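Local coordinates for putative hydrolase (Chloroflexus aurantiacus J-10-fl, PDB 3CMN), which is probably a zinc-dependent peptidase of the zincin-like metallopeptidase family, although its substrate is unknown and no metal is bound in this form, at residues A60-V65 with G268-N273. Sequence-based numbering, arbitrary orientation.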
ATOM      1  N   ALA A  60     -12.145 -10.100   8.060  1.00 39.04           N
ATOM      2  CA  ALA A  60     -13.505 -10.111   7.543  1.00 41.28           C
ATOM      3  C   ALA A  60     -14.502  -9.840   8.672  1.00 42.32           C
ATOM      4  O   ALA A  60     -15.444  -9.068   8.503  1.00 41.68           O
ATOM      5  CB  ALA A  60     -13.809 -11.464   6.896  1.00 40.91           C
ATOM      6  N   ASP A  61     -14.274 -10.476   9.821  1.00 43.82           N
ATOM      7  CA  ASP A  61     -15.143 -10.335  10.986  1.00 44.46           C
ATOM      8  C   ASP A  61     -15.058  -8.959  11.606  1.00 44.02           C
ATOM      9  O   ASP A  61     -16.076  -8.362  11.938  1.00 44.79           O
ATOM     10  CB  ASP A  61     -14.790 -11.379  12.051  1.00 47.36           C
ATOM     11  CG  ASP A  61     -15.641 -11.242  13.310  1.00 49.25           C
ATOM     12  OD1 ASP A  61     -16.855 -11.530  13.251  1.00 49.91           O
ATOM     13  OD2 ASP A  61     -15.099 -10.836  14.361  1.00 51.41           O
ATOM     14  N   TYR A  62     -13.844  -8.453  11.772  1.00 43.07           N
ATOM     15  CA  TYR A  62     -13.678  -7.141  12.370  1.00 43.35           C
ATOM     16  C   TYR A  62     -14.261  -6.025  11.500  1.00 43.07           C
ATOM     17  O   TYR A  62     -14.735  -5.011  12.016  1.00 42.95           O
ATOM     18  CB  TYR A  62     -12.197  -6.864  12.631  1.00 43.46           C
ATOM     19  CG  TYR A  62     -11.943  -5.511  13.261  1.00 44.97           C
ATOM     20  CD1 TYR A  62     -12.421  -5.208  14.533  1.00 46.71           C
ATOM     21  CD2 TYR A  62     -11.232  -4.530  12.582  1.00 46.61           C
ATOM     22  CE1 TYR A  62     -12.193  -3.963  15.111  1.00 46.76           C
ATOM     23  CE2 TYR A  62     -10.999  -3.284  13.155  1.00 47.65           C
ATOM     24  CZ  TYR A  62     -11.481  -3.007  14.419  1.00 46.88           C
ATOM     25  OH  TYR A  62     -11.241  -1.770  14.987  1.00 48.58           O
ATOM     26  N   LEU A  63     -14.229  -6.215  10.184  1.00 41.72           N
ATOM     27  CA  LEU A  63     -14.737  -5.212   9.255  1.00 40.29           C
ATOM     28  C   LEU A  63     -16.150  -5.506   8.760  1.00 39.77           C
ATOM     29  O   LEU A  63     -16.775  -4.668   8.116  1.00 40.76           O
ATOM     30  CB  LEU A  63     -13.794  -5.077   8.058  1.00 38.74           C
ATOM     31  CG  LEU A  63     -12.362  -4.641   8.348  1.00 37.93           C
ATOM     32  CD1 LEU A  63     -11.570  -4.626   7.050  1.00 36.06           C
ATOM     33  CD2 LEU A  63     -12.364  -3.269   9.010  1.00 36.77           C
ATOM     34  N   GLY A  64     -16.652  -6.697   9.050  1.00 39.05           N
ATOM     35  CA  GLY A  64     -17.999  -7.038   8.628  1.00 39.97           C
ATOM     36  C   GLY A  64     -18.228  -7.135   7.127  1.00 40.52           C
ATOM     37  O   GLY A  64     -19.354  -6.973   6.655  1.00 40.41           O
ATOM     38  N   VAL A  65     -17.162  -7.382   6.369  1.00 40.25           N
ATOM     39  CA  VAL A  65     -17.270  -7.542   4.920  1.00 39.28           C
ATOM     40  C   VAL A  65     -16.333  -8.651   4.525  1.00 39.71           C
ATOM     41  O   VAL A  65     -15.404  -8.988   5.260  1.00 39.78           O
ATOM     42  CB  VAL A  65     -16.863  -6.278   4.134  1.00 39.15           C
ATOM     43  CG1 VAL A  65     -17.957  -5.241   4.232  1.00 40.27           C
ATOM     44  CG2 VAL A  65     -15.549  -5.731   4.670  1.00 38.02           C
ATOM     45  N   GLY A 268      -6.011   1.164   8.122  1.00 37.92           N
ATOM     46  CA  GLY A 268      -5.289  -0.093   8.109  1.00 38.65           C
ATOM     47  C   GLY A 268      -4.462  -0.253   9.369  1.00 39.58           C
ATOM     48  O   GLY A 268      -4.360  -1.353   9.908  1.00 38.14           O
ATOM     49  N   ASN A 269      -3.873   0.843   9.845  1.00 42.17           N
ATOM     50  CA  ASN A 269      -3.060   0.790  11.055  1.00 45.23           C
ATOM     51  C   ASN A 269      -3.945   0.617  12.284  1.00 46.29           C
ATOM     52  O   ASN A 269      -3.479   0.183  13.337  1.00 48.09           O
ATOM     53  CB  ASN A 269      -2.200   2.055  11.208  1.00 48.12           C
ATOM     54  CG  ASN A 269      -1.018   2.091  10.232  1.00 52.50           C
ATOM     55  OD1 ASN A 269      -0.404   1.058   9.942  1.00 54.02           O
ATOM     56  ND2 ASN A 269      -0.689   3.284   9.737  1.00 53.39           N
ATOM     57  N   HIS A 270      -5.222   0.953  12.149  1.00 43.67           N
ATOM     58  CA  HIS A 270      -6.148   0.818  13.257  1.00 42.52           C
ATOM     59  C   HIS A 270      -6.571  -0.637  13.405  1.00 43.10           C
ATOM     60  O   HIS A 270      -6.703  -1.153  14.516  1.00 43.38           O
ATOM     61  CB  HIS A 270      -7.394   1.668  13.033  1.00 41.84           C
ATOM     62  CG  HIS A 270      -8.380   1.569  14.149  1.00 41.04           C
ATOM     63  ND1 HIS A 270      -8.245   2.278  15.325  1.00 41.79           N
ATOM     64  CD2 HIS A 270      -9.479   0.793  14.299  1.00 39.66           C
ATOM     65  CE1 HIS A 270      -9.219   1.942  16.151  1.00 41.26           C
ATOM     66  NE2 HIS A 270      -9.981   1.042  15.553  1.00 40.97           N
ATOM     67  N   VAL A 271      -6.807  -1.289  12.274  1.00 43.05           N
ATOM     68  CA  VAL A 271      -7.203  -2.685  12.274  1.00 43.15           C
ATOM     69  C   VAL A 271      -6.024  -3.514  12.797  1.00 44.84           C
ATOM     70  O   VAL A 271      -6.215  -4.552  13.423  1.00 43.45           O
ATOM     71  CB  VAL A 271      -7.592  -3.145  10.847  1.00 41.79           C
ATOM     72  CG1 VAL A 271      -8.089  -4.576  10.873  1.00 41.78           C
ATOM     73  CG2 VAL A 271      -8.670  -2.225  10.279  1.00 41.30           C
ATOM     74  N   MET A 272      -4.806  -3.044  12.540  1.00 47.17           N
ATOM     75  CA  MET A 272      -3.608  -3.734  13.005  1.00 49.86           C
ATOM     76  C   MET A 272      -3.600  -3.795  14.534  1.00 51.26           C
ATOM     77  O   MET A 272      -3.393  -4.857  15.124  1.00 51.15           O
ATOM     78  CB  MET A 272      -2.350  -3.013  12.502  1.00 50.88           C
ATOM     79  CG  MET A 272      -1.982  -3.341  11.058  1.00 52.21           C
ATOM     80  SD  MET A 272      -1.943  -5.128  10.782  1.00 53.48           S
ATOM     81  CE  MET A 272      -0.591  -5.616  11.929  1.00 52.22           C
ATOM     82  N   ASN A 273      -3.835  -2.649  15.165  1.00 51.95           N
ATOM     83  CA  ASN A 273      -3.872  -2.550  16.616  1.00 53.19           C
ATOM     84  C   ASN A 273      -4.940  -3.436  17.249  1.00 53.15           C
ATOM     85  O   ASN A 273      -4.723  -4.018  18.311  1.00 54.15           O
ATOM     86  CB  ASN A 273      -4.136  -1.107  17.027  1.00 54.32           C
ATOM     87  CG  ASN A 273      -2.914  -0.239  16.916  1.00 56.62           C
ATOM     88  OD1 ASN A 273      -2.001  -0.330  17.731  1.00 59.27           O
ATOM     89  ND2 ASN A 273      -2.887   0.613  15.903  1.00 59.76           N
TER
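Tyr-62, on the last turn of helix 41-63, reaches Val-271 in the C-terminal half of helix 248-279, and the two side chains run past one another in opposite directions. Tyr-62 CD2 lies 3.6 Å from Val-271 CG1, while Val-271 CG2 sits at the ring edge, in its plane, 3.8 Å from Tyr-62 CE2. A branched valine suits this place because both methyls meet the flank of the long tyrosine. Leu-63 adds a second apolar touch, its CD2 lying 4.0 Å from Val-271 CG2, with the two side chains crossing at about a right angle.

At the phenol end two polar atoms come close. A chi1 of -180°, with CG opposite the backbone N, brings the end of the His-270 ring up to Tyr-62, and His-270 NE2 stands 3.1 Å from Tyr-62 OH, which approaches at the imidazole edge. His-270 ND1 is hydrogen-bonded to Asn-325 of helix 319-331, which helps fix the ring's rotation.

Gly-64, whose positive phi favours glycine, is the C-prime residue of a Schellman motif closed by weak bonds. The contact thus joins a capped helix end to a long helix, near the probable HExxH motif of helix 174-193, in this mainly helical protein assigned to the zincin-like metallopeptidases.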